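Local structure of LbaCas13a H328A (C2c2) (Lachnospiraceae bacterium NK4A179, 5WLH) at residues A[526-531]-A[597-602]; A[511-516]-A[590-595]; A[603-608]-A[900-905]. The protein binds CRISPR guide RNA and its precursor and, like other Cas13a enzymes, probably cleaves target RNA at a nuclease site formed by two HEPN domains. All coordinates share one frame; numbering follows the deposited sequence.

Interaction 1 of 3, residues A[526-531]-A[597-602]; sequences DFLLLK and DVIYSM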
loop_
_atom_site.group_PDB
_atom_site.type_symbol
_atom_site.label_atom_id
_atom_site.label_comp_id
_atom_site.label_asym_id
_atom_site.label_seq_id
_atom_site.Cartn_x
_atom_site.Cartn_y
_atom_site.Cartn_z
ATOM N N ASP A 526 -13.969 6.831 22.358
ATOM C CA ASP A 526 -14.412 5.955 21.278
ATOM C C ASP A 526 -15.932 6.048 21.205
ATOM O O ASP A 526 -16.642 5.444 22.012
ATOM C CB ASP A 526 -13.920 4.528 21.498
ATOM C CG ASP A 526 -14.163 3.626 20.282
ATOM O OD1 ASP A 526 -14.887 4.045 19.353
ATOM O OD2 ASP A 526 -13.628 2.502 20.273
ATOM N N PHE A 527 -16.421 6.807 20.216
ATOM C CA PHE A 527 -17.857 6.942 19.988
ATOM C C PHE A 527 -18.568 5.596 19.955
ATOM O O PHE A 527 -19.656 5.440 20.529
ATOM C CB PHE A 527 -18.090 7.682 18.670
ATOM C CG PHE A 527 -19.524 7.711 18.245
ATOM C CD1 PHE A 527 -20.475 8.327 19.042
ATOM C CD2 PHE A 527 -19.925 7.131 17.056
ATOM C CE1 PHE A 527 -21.791 8.365 18.665
ATOM C CE2 PHE A 527 -21.255 7.166 16.667
ATOM C CZ PHE A 527 -22.191 7.782 17.479
ATOM N N LEU A 528 -17.982 4.612 19.267
ATOM C CA LEU A 528 -18.651 3.329 19.089
ATOM C C LEU A 528 -18.819 2.555 20.388
ATOM O O LEU A 528 -19.632 1.635 20.442
ATOM C CB LEU A 528 -17.882 2.460 18.103
ATOM C CG LEU A 528 -17.856 3.029 16.692
ATOM C CD1 LEU A 528 -17.189 2.013 15.722
ATOM C CD2 LEU A 528 -19.260 3.391 16.236
ATOM N N LEU A 529 -18.070 2.888 21.419
ATOM C CA LEU A 529 -18.188 2.164 22.673
ATOM C C LEU A 529 -19.109 2.853 23.669
ATOM O O LEU A 529 -19.289 2.337 24.780
ATOM C CB LEU A 529 -16.802 1.944 23.283
ATOM C CG LEU A 529 -15.931 1.033 22.403
ATOM C CD1 LEU A 529 -14.658 0.679 23.119
ATOM C CD2 LEU A 529 -16.717 -0.234 21.962
ATOM N N LEU A 530 -19.713 3.983 23.300
ATOM C CA LEU A 530 -20.709 4.590 24.177
ATOM C C LEU A 530 -21.899 3.655 24.325
ATOM O O LEU A 530 -22.225 2.883 23.422
ATOM C CB LEU A 530 -21.161 5.953 23.648
ATOM C CG LEU A 530 -20.093 7.055 23.538
ATOM C CD1 LEU A 530 -20.731 8.391 23.181
ATOM C CD2 LEU A 530 -19.238 7.174 24.801
ATOM N N LYS A 531 -22.536 3.712 25.488
ATOM C CA LYS A 531 -23.570 2.766 25.864
ATOM C C LYS A 531 -24.954 3.390 25.744
ATOM O O LYS A 531 -25.102 4.614 25.812
ATOM C CB LYS A 531 -23.326 2.272 27.297
ATOM C CG LYS A 531 -22.056 1.437 27.438
ATOM C CD LYS A 531 -22.223 0.057 26.810
ATOM C CE LYS A 531 -20.879 -0.639 26.602
ATOM N NZ LYS A 531 -20.222 -0.279 25.296
ATOM N N ASP A 597 -24.612 1.331 16.529
ATOM C CA ASP A 597 -24.531 -0.125 16.595
ATOM C C ASP A 597 -24.299 -0.752 15.224
ATOM O O ASP A 597 -23.618 -1.775 15.122
ATOM C CB ASP A 597 -25.814 -0.706 17.184
ATOM C CG ASP A 597 -25.937 -0.471 18.666
ATOM O OD1 ASP A 597 -24.932 -0.079 19.297
ATOM O OD2 ASP A 597 -27.055 -0.674 19.196
ATOM N N VAL A 598 -24.925 -0.218 14.169
ATOM C CA VAL A 598 -24.646 -0.748 12.838
ATOM C C VAL A 598 -23.166 -0.626 12.532
ATOM O O VAL A 598 -22.521 -1.587 12.098
ATOM C CB VAL A 598 -25.478 -0.032 11.762
ATOM C CG1 VAL A 598 -25.108 -0.612 10.401
ATOM C CG2 VAL A 598 -26.962 -0.201 12.036
ATOM N N ILE A 599 -22.609 0.565 12.757
ATOM C CA ILE A 599 -21.212 0.805 12.408
ATOM C C ILE A 599 -20.315 -0.086 13.247
ATOM O O ILE A 599 -19.399 -0.734 12.729
ATOM C CB ILE A 599 -20.854 2.290 12.587
ATOM C CG1 ILE A 599 -21.645 3.148 11.606
ATOM C CG2 ILE A 599 -19.323 2.544 12.402
ATOM C CD1 ILE A 599 -21.581 4.635 11.939
ATOM N N TYR A 600 -20.579 -0.130 14.560
ATOM C CA TYR A 600 -19.783 -0.957 15.453
ATOM C C TYR A 600 -19.791 -2.414 15.008
ATOM O O TYR A 600 -18.778 -3.103 15.123
ATOM C CB TYR A 600 -20.295 -0.843 16.892
ATOM C CG TYR A 600 -19.547 -1.765 17.810
ATOM C CD1 TYR A 600 -18.255 -1.462 18.215
ATOM C CD2 TYR A 600 -20.111 -2.968 18.227
ATOM C CE1 TYR A 600 -17.545 -2.320 19.024
ATOM C CE2 TYR A 600 -19.423 -3.827 19.044
ATOM C CZ TYR A 600 -18.142 -3.504 19.435
ATOM O OH TYR A 600 -17.463 -4.372 20.228
ATOM N N SER A 601 -20.928 -2.900 14.505
ATOM C CA SER A 601 -21.017 -4.304 14.136
ATOM C C SER A 601 -20.084 -4.648 12.988
ATOM O O SER A 601 -19.768 -5.822 12.799
ATOM C CB SER A 601 -22.451 -4.689 13.775
ATOM O OG SER A 601 -22.857 -4.138 12.546
ATOM N N MET A 602 -19.618 -3.649 12.244
ATOM C CA MET A 602 -18.651 -3.897 11.191
ATOM C C MET A 602 -17.215 -3.832 11.691
ATOM O O MET A 602 -16.306 -4.269 10.980
ATOM C CB MET A 602 -18.843 -2.891 10.046
ATOM C CG MET A 602 -18.409 -3.443 8.698
ATOM S SD MET A 602 -19.001 -2.437 7.332
ATOM C CE MET A 602 -19.036 -3.688 6.059
#
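Leu528 and Leu529 meet Ile599 and Tyr600 beside what is probably a HEPN nuclease motif: Arg603-His608 follows helix 588-602 in the chain, and its sequence fits the RxxxxH signature of that family. The opposing residues sit on a single 3-10 turn, 527-529, within the long loop that follows helix 486-517. Leu528 points toward the helix, both of its methyls reaching Ile599 CG2. CD2 of Leu528 lies 3.9 Å from Ile599 CG2, and the two side chains cross at about a right angle, one branched methyl resting against another. A beta-branched isoleucine suits this place because CG2 sits close to the helix backbone and gives the leucine a fixed apolar shelf. Tyr600 provides the other surface. With CG anti to the backbone N (chi1 176°), its ring swings out alongside the turn, placing CD1 3.9 Å from Leu528 CB. One atom farther round the ring, CE1 lies 3.7 Å from Leu529 CD2, and both leucines approach the ring obliquely. The hydroxyl is engaged beyond the contact, hydrogen-bonded to the carbonyl of Lys1202, which lets tyrosine join an apolar flank to a polar tip. The turn has its own internal brace, an Asx turn in which Asp526 OD1 accepts from Leu528 N at 3.1 Å, the donor standing above the carboxylate plane. Asp526 OD2 forms a salt bridge with Arg603 NH1. Lys531 folds back to place NZ 2.8 Å from Leu529 O, and Leu530 O is hydrogen-bonded to Lys596 NZ, one residue before 597-602. Between 526-531 and 597-602 the contact is thus apolar, while polar bonds shape the turn and hold the tyrosine hydroxyl.

Interaction 2 of 3, residues A[511-516]-A[590-595]; sequences RHLSSQ and DFLTDL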
loop_
_atom_site.group_PDB
_atom_site.type_symbol
_atom_site.label_atom_id
_atom_site.label_comp_id
_atom_site.label_asym_id
_atom_site.label_seq_id
_atom_site.Cartn_x
_atom_site.Cartn_y
_atom_site.Cartn_z
ATOM N N ARG A 511 -16.367 8.376 13.147
ATOM C CA ARG A 511 -15.944 9.758 13.347
ATOM C C ARG A 511 -16.985 10.736 12.815
ATOM O O ARG A 511 -17.388 11.680 13.512
ATOM C CB ARG A 511 -14.588 9.993 12.665
ATOM C CG ARG A 511 -14.132 11.445 12.733
ATOM C CD ARG A 511 -14.090 11.909 14.197
ATOM N NE ARG A 511 -13.511 13.243 14.331
ATOM C CZ ARG A 511 -13.201 13.793 15.498
ATOM N NH1 ARG A 511 -13.430 13.126 16.629
ATOM N NH2 ARG A 511 -12.665 15.003 15.537
ATOM N N HIS A 512 -17.427 10.540 11.567
ATOM C CA HIS A 512 -18.372 11.484 10.988
ATOM C C HIS A 512 -19.680 11.503 11.766
ATOM O O HIS A 512 -20.208 12.576 12.075
ATOM C CB HIS A 512 -18.601 11.171 9.516
ATOM C CG HIS A 512 -17.355 11.310 8.705
ATOM N ND1 HIS A 512 -17.157 10.658 7.509
ATOM C CD2 HIS A 512 -16.227 12.016 8.944
ATOM C CE1 HIS A 512 -15.960 10.963 7.039
ATOM N NE2 HIS A 512 -15.374 11.784 7.893
ATOM N N LEU A 513 -20.219 10.331 12.096
ATOM C CA LEU A 513 -21.462 10.313 12.866
ATOM C C LEU A 513 -21.268 10.956 14.232
ATOM O O LEU A 513 -22.164 11.639 14.739
ATOM C CB LEU A 513 -21.970 8.883 13.025
ATOM C CG LEU A 513 -23.248 8.695 13.870
ATOM C CD1 LEU A 513 -24.382 9.608 13.398
ATOM C CD2 LEU A 513 -23.677 7.253 13.806
ATOM N N SER A 514 -20.114 10.731 14.855
ATOM C CA SER A 514 -19.884 11.288 16.186
ATOM C C SER A 514 -19.666 12.795 16.140
ATOM O O SER A 514 -19.962 13.495 17.118
ATOM C CB SER A 514 -18.682 10.603 16.840
ATOM O OG SER A 514 -17.477 11.282 16.566
ATOM N N SER A 515 -19.174 13.303 15.011
ATOM C CA SER A 515 -18.551 14.628 14.984
ATOM C C SER A 515 -19.525 15.732 15.377
ATOM O O SER A 515 -19.128 16.716 16.017
ATOM C CB SER A 515 -17.956 14.900 13.600
ATOM O OG SER A 515 -18.963 15.021 12.622
ATOM N N GLN A 516 -20.798 15.595 15.011
ATOM C CA GLN A 516 -21.799 16.603 15.315
ATOM C C GLN A 516 -22.848 16.143 16.316
ATOM O O GLN A 516 -23.714 16.940 16.685
ATOM C CB GLN A 516 -22.504 17.052 14.038
ATOM C CG GLN A 516 -21.663 17.864 13.098
ATOM C CD GLN A 516 -22.525 18.491 12.039
ATOM O OE1 GLN A 516 -23.166 19.512 12.276
ATOM N NE2 GLN A 516 -22.590 17.855 10.875
ATOM N N ASP A 590 -32.122 6.726 20.726
ATOM C CA ASP A 590 -32.062 5.341 20.267
ATOM C C ASP A 590 -31.790 5.273 18.773
ATOM O O ASP A 590 -31.182 4.308 18.292
ATOM C CB ASP A 590 -33.360 4.618 20.609
ATOM C CG ASP A 590 -33.714 4.738 22.080
ATOM O OD1 ASP A 590 -33.132 3.993 22.899
ATOM O OD2 ASP A 590 -34.556 5.597 22.413
ATOM N N PHE A 591 -32.245 6.281 18.032
ATOM C CA PHE A 591 -31.888 6.406 16.624
ATOM C C PHE A 591 -30.375 6.513 16.459
ATOM O O PHE A 591 -29.768 5.747 15.697
ATOM C CB PHE A 591 -32.591 7.628 16.031
ATOM C CG PHE A 591 -32.436 7.771 14.542
ATOM C CD1 PHE A 591 -32.111 6.686 13.750
ATOM C CD2 PHE A 591 -32.635 9.003 13.937
ATOM C CE1 PHE A 591 -31.975 6.824 12.377
ATOM C CE2 PHE A 591 -32.504 9.152 12.560
ATOM C CZ PHE A 591 -32.165 8.054 11.782
ATOM N N LEU A 592 -29.751 7.444 17.189
ATOM C CA LEU A 592 -28.293 7.569 17.182
ATOM C C LEU A 592 -27.619 6.272 17.608
ATOM O O LEU A 592 -26.616 5.849 17.012
ATOM C CB LEU A 592 -27.867 8.707 18.109
ATOM C CG LEU A 592 -26.360 8.887 18.285
ATOM C CD1 LEU A 592 -25.777 9.226 16.914
ATOM C CD2 LEU A 592 -26.061 9.982 19.294
ATOM N N THR A 593 -28.165 5.623 18.638
ATOM C CA THR A 593 -27.574 4.402 19.164
ATOM C C THR A 593 -27.660 3.270 18.154
ATOM O O THR A 593 -26.734 2.458 18.034
ATOM C CB THR A 593 -28.272 4.020 20.479
ATOM O OG1 THR A 593 -27.783 4.863 21.523
ATOM C CG2 THR A 593 -27.994 2.567 20.843
ATOM N N ASP A 594 -28.752 3.212 17.395
ATOM C CA ASP A 594 -28.871 2.156 16.403
ATOM C C ASP A 594 -27.865 2.343 15.271
ATOM O O ASP A 594 -27.223 1.379 14.843
ATOM C CB ASP A 594 -30.293 2.103 15.872
ATOM C CG ASP A 594 -31.172 1.175 16.689
ATOM O OD1 ASP A 594 -30.682 0.575 17.676
ATOM O OD2 ASP A 594 -32.346 1.041 16.334
ATOM N N LEU A 595 -27.706 3.572 14.784
ATOM C CA LEU A 595 -26.698 3.824 13.755
ATOM C C LEU A 595 -25.293 3.516 14.265
ATOM O O LEU A 595 -24.478 2.920 13.547
ATOM C CB LEU A 595 -26.787 5.275 13.291
ATOM C CG LEU A 595 -28.073 5.634 12.548
ATOM C CD1 LEU A 595 -28.049 7.128 12.292
ATOM C CD2 LEU A 595 -28.217 4.866 11.243
#
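Helices 486-517 and 588-602 come together here with the CA atoms of Leu513 and Leu595, the nearest backbone pair of the two segments, 8.4 Å apart, a spacing that leaves room for interleaved aliphatic side chains. Leu513 does the reaching. Its CG stands anti to the backbone N (chi1 178°), which carries the isobutyl fork out to the facing helix, where the two methyls find separate partners three residues apart. CD1 lies 3.8 Å from Leu592 CD1; the two leucines slide past each other in opposite directions, and Leu592 CD1 rests against both CD1 and CG of Leu513. The second methyl, CD2, presses close to the partner backbone, 3.7 Å from Leu595 CB. There the side chains cross at about a right angle, because the rest of Leu595 turns off beside its own backbone N. Leucine suits position 513 because its fork can touch two neighbours at once; Leu592 offers it a methyl and Leu595 its CB, and all three are apolar residues in a buried place. Ile563 of helix 559-564 packs on both Leu592 and Leu595, and Phe912 touches Leu513, extending the apolar core. Behind the interface, Ser515 OG donates to His512 O at 2.8 Å, folding the serine hydroxyl back onto its own helix. His512 itself faces another way, bonding through ND1 to the carbonyl of Phe912 and meeting Tyr1047 ring edge-to-face. One leucine fitting against two leucines three residues apart on the facing helix is a common form of apolar helix-helix packing, consistent with the all-helical bundle of a HEPN domain.

Interaction 3 of 3, residues A[603-608]-A[900-905]; sequences RNDSFH and SSELQK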
loop_
_atom_site.group_PDB
_atom_site.type_symbol
_atom_site.label_atom_id
_atom_site.label_comp_id
_atom_site.label_asym_id
_atom_site.label_seq_id
_atom_site.Cartn_x
_atom_site.Cartn_y
_atom_site.Cartn_z
ATOM N N ARG A 603 -16.984 -3.294 12.880
ATOM C CA ARG A 603 -15.617 -3.238 13.385
ATOM C C ARG A 603 -15.181 -4.620 13.834
ATOM O O ARG A 603 -15.914 -5.310 14.552
ATOM C CB ARG A 603 -15.492 -2.243 14.537
ATOM C CG ARG A 603 -14.034 -1.867 14.816
ATOM C CD ARG A 603 -13.961 -0.506 15.481
ATOM N NE ARG A 603 -14.197 -0.666 16.903
ATOM C CZ ARG A 603 -14.225 0.339 17.777
ATOM N NH1 ARG A 603 -14.442 0.088 19.057
ATOM N NH2 ARG A 603 -14.033 1.582 17.376
ATOM N N ASN A 604 -13.978 -5.027 13.414
ATOM C CA ASN A 604 -13.471 -6.363 13.723
ATOM C C ASN A 604 -14.432 -7.451 13.259
ATOM O O ASN A 604 -14.464 -8.545 13.820
ATOM C CB ASN A 604 -13.183 -6.512 15.220
ATOM C CG ASN A 604 -12.015 -5.646 15.676
ATOM O OD1 ASN A 604 -12.194 -4.482 16.024
ATOM N ND2 ASN A 604 -10.829 -6.222 15.694
ATOM N N ASP A 605 -15.231 -7.164 12.233
ATOM C CA ASP A 605 -16.150 -8.142 11.653
ATOM C C ASP A 605 -15.383 -8.919 10.591
ATOM O O ASP A 605 -15.141 -8.414 9.494
ATOM C CB ASP A 605 -17.378 -7.459 11.054
ATOM C CG ASP A 605 -18.468 -8.454 10.650
ATOM O OD1 ASP A 605 -18.433 -9.615 11.115
ATOM O OD2 ASP A 605 -19.376 -8.071 9.882
ATOM N N SER A 606 -15.010 -10.156 10.920
ATOM C CA SER A 606 -14.167 -10.963 10.046
ATOM C C SER A 606 -14.928 -11.380 8.800
ATOM O O SER A 606 -16.061 -11.866 8.891
ATOM C CB SER A 606 -13.690 -12.210 10.792
ATOM O OG SER A 606 -13.145 -13.158 9.879
ATOM N N PHE A 607 -14.294 -11.216 7.627
ATOM C CA PHE A 607 -14.876 -11.737 6.398
ATOM C C PHE A 607 -14.754 -13.253 6.324
ATOM O O PHE A 607 -15.537 -13.894 5.616
ATOM C CB PHE A 607 -14.195 -11.125 5.169
ATOM C CG PHE A 607 -14.496 -9.655 4.943
ATOM C CD1 PHE A 607 -15.646 -9.065 5.450
ATOM C CD2 PHE A 607 -13.619 -8.869 4.196
ATOM C CE1 PHE A 607 -15.910 -7.716 5.228
ATOM C CE2 PHE A 607 -13.881 -7.516 3.961
ATOM C CZ PHE A 607 -15.012 -6.934 4.490
ATOM N N HIS A 608 -13.799 -13.834 7.052
ATOM C CA HIS A 608 -13.469 -15.251 6.945
ATOM C C HIS A 608 -14.323 -16.117 7.856
ATOM O O HIS A 608 -14.683 -17.239 7.477
ATOM C CB HIS A 608 -11.985 -15.465 7.263
ATOM C CG HIS A 608 -11.405 -16.695 6.641
ATOM N ND1 HIS A 608 -10.682 -17.621 7.357
ATOM C CD2 HIS A 608 -11.454 -17.157 5.369
ATOM C CE1 HIS A 608 -10.304 -18.600 6.554
ATOM N NE2 HIS A 608 -10.759 -18.343 5.342
ATOM N N SER A 900 -31.090 -8.421 5.046
ATOM C CA SER A 900 -29.661 -8.624 5.273
ATOM C C SER A 900 -29.115 -7.579 6.242
ATOM O O SER A 900 -28.947 -6.407 5.880
ATOM C CB SER A 900 -28.895 -8.579 3.949
ATOM O OG SER A 900 -27.499 -8.640 4.178
ATOM N N SER A 901 -28.801 -8.016 7.461
ATOM C CA SER A 901 -28.023 -7.191 8.384
ATOM C C SER A 901 -26.686 -6.768 7.777
ATOM O O SER A 901 -26.227 -5.640 7.996
ATOM C CB SER A 901 -27.784 -7.955 9.686
ATOM O OG SER A 901 -28.947 -7.955 10.489
ATOM N N GLU A 902 -26.047 -7.653 7.007
ATOM C CA GLU A 902 -24.735 -7.320 6.452
ATOM C C GLU A 902 -24.834 -6.231 5.388
ATOM O O GLU A 902 -24.004 -5.315 5.360
ATOM C CB GLU A 902 -24.057 -8.568 5.888
ATOM C CG GLU A 902 -22.667 -8.290 5.308
ATOM C CD GLU A 902 -21.624 -8.004 6.372
ATOM O OE1 GLU A 902 -21.877 -8.315 7.564
ATOM O OE2 GLU A 902 -20.546 -7.473 6.010
ATOM N N LEU A 903 -25.831 -6.311 4.497
ATOM C CA LEU A 903 -26.029 -5.215 3.549
ATOM C C LEU A 903 -26.314 -3.909 4.282
ATOM O O LEU A 903 -25.819 -2.846 3.889
ATOM C CB LEU A 903 -27.159 -5.539 2.570
ATOM C CG LEU A 903 -26.767 -6.477 1.422
ATOM C CD1 LEU A 903 -27.967 -6.775 0.528
ATOM C CD2 LEU A 903 -25.583 -5.917 0.586
ATOM N N GLN A 904 -27.088 -3.965 5.370
ATOM C CA GLN A 904 -27.337 -2.748 6.139
ATOM C C GLN A 904 -26.044 -2.144 6.690
ATOM O O GLN A 904 -25.902 -0.916 6.755
ATOM C CB GLN A 904 -28.342 -3.040 7.249
ATOM C CG GLN A 904 -29.725 -3.382 6.657
ATOM C CD GLN A 904 -30.770 -3.664 7.734
ATOM O OE1 GLN A 904 -30.539 -3.427 8.916
ATOM N NE2 GLN A 904 -31.901 -4.214 7.323
ATOM N N LYS A 905 -25.093 -2.983 7.096
ATOM C CA LYS A 905 -23.809 -2.463 7.553
ATOM C C LYS A 905 -23.073 -1.732 6.437
ATOM O O LYS A 905 -22.546 -0.632 6.645
ATOM C CB LYS A 905 -22.922 -3.590 8.078
ATOM C CG LYS A 905 -23.418 -4.321 9.301
ATOM C CD LYS A 905 -22.338 -5.353 9.638
ATOM C CE LYS A 905 -22.888 -6.515 10.398
ATOM N NZ LYS A 905 -21.834 -7.551 10.519
#
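Asp605 and Lys905 join the loop 603-608 to the first turns of helix 901-911. That loop reads Arg-Asn-Asp-Ser-Phe-His, a match to the RxxxxH signature of HEPN ribonucleases, in which Asp605 is one of the variable inner positions. The ionic interactions come first. Lys905 NZ donates to Asp605 OD2 at 2.6 Å, arriving from above the carboxylate plane, 50° out of it. The same ammonium group turns to its own helix, where Glu902 OE1 receives it at 3.1 Å on the syn side of that carboxylate. Glu902 sits one turn earlier, and its chain bends at chi2 (72°) to bring the carboxylate to the lysine. A lysine suits the centre of this network because its tail, extended beyond CG, carries one charge to two acids. Those acids are themselves close, Asp605 OD2 lying 3.4 Å from Glu902 OE1, and their mutual repulsion is probably offset by the shared cation. A methionine in place of Lys905 would probably leave the two buried carboxylates without their common counter-charge and with their like charges close together. Outside this pair, Asp605 OD1 has a weak bond to His614.

Apolar packing comes from the ring of Phe607, which lies on Leu498 of helix 486-517. Bonds to backbone N-H groups form the last group. Phe607 N is hydrogen-bonded to Gln499 of that same helix. Ser606 OG accepts from His608 N at 3.0 Å, an ST turn that shapes the chain up to His608, the probable motif histidine. On the other segment, Ser900 takes the N-cap position, as serine readily does: its OG accepts from Leu903 N at 2.9 Å along a nearly straight N-H line, 171°.

Overall arrangement
From the N terminus, helix 486-517 supplies the first half of interaction 2, and the loop after it supplies the first half of interaction 1. Both close on helix 588-602 in that same order, 590-595 before 597-602, so their segments alternate along the chain and the two loops cross. Phe527 joins them physically, packing on Leu513, Ser514 and Leu592, while Ile599 also touches Leu513. Interaction 3 opens only afterwards, at 603-608, and closes a far longer span by bringing back helix 901-911. It still abuts interaction 1: Leu528 touches Arg603, and Val598 and Ser601 lie against Lys905. Together the contacts tie three helices and two loops together, interaction 3 lying at the probable HEPN motif; interactions 2 and 3 do not touch.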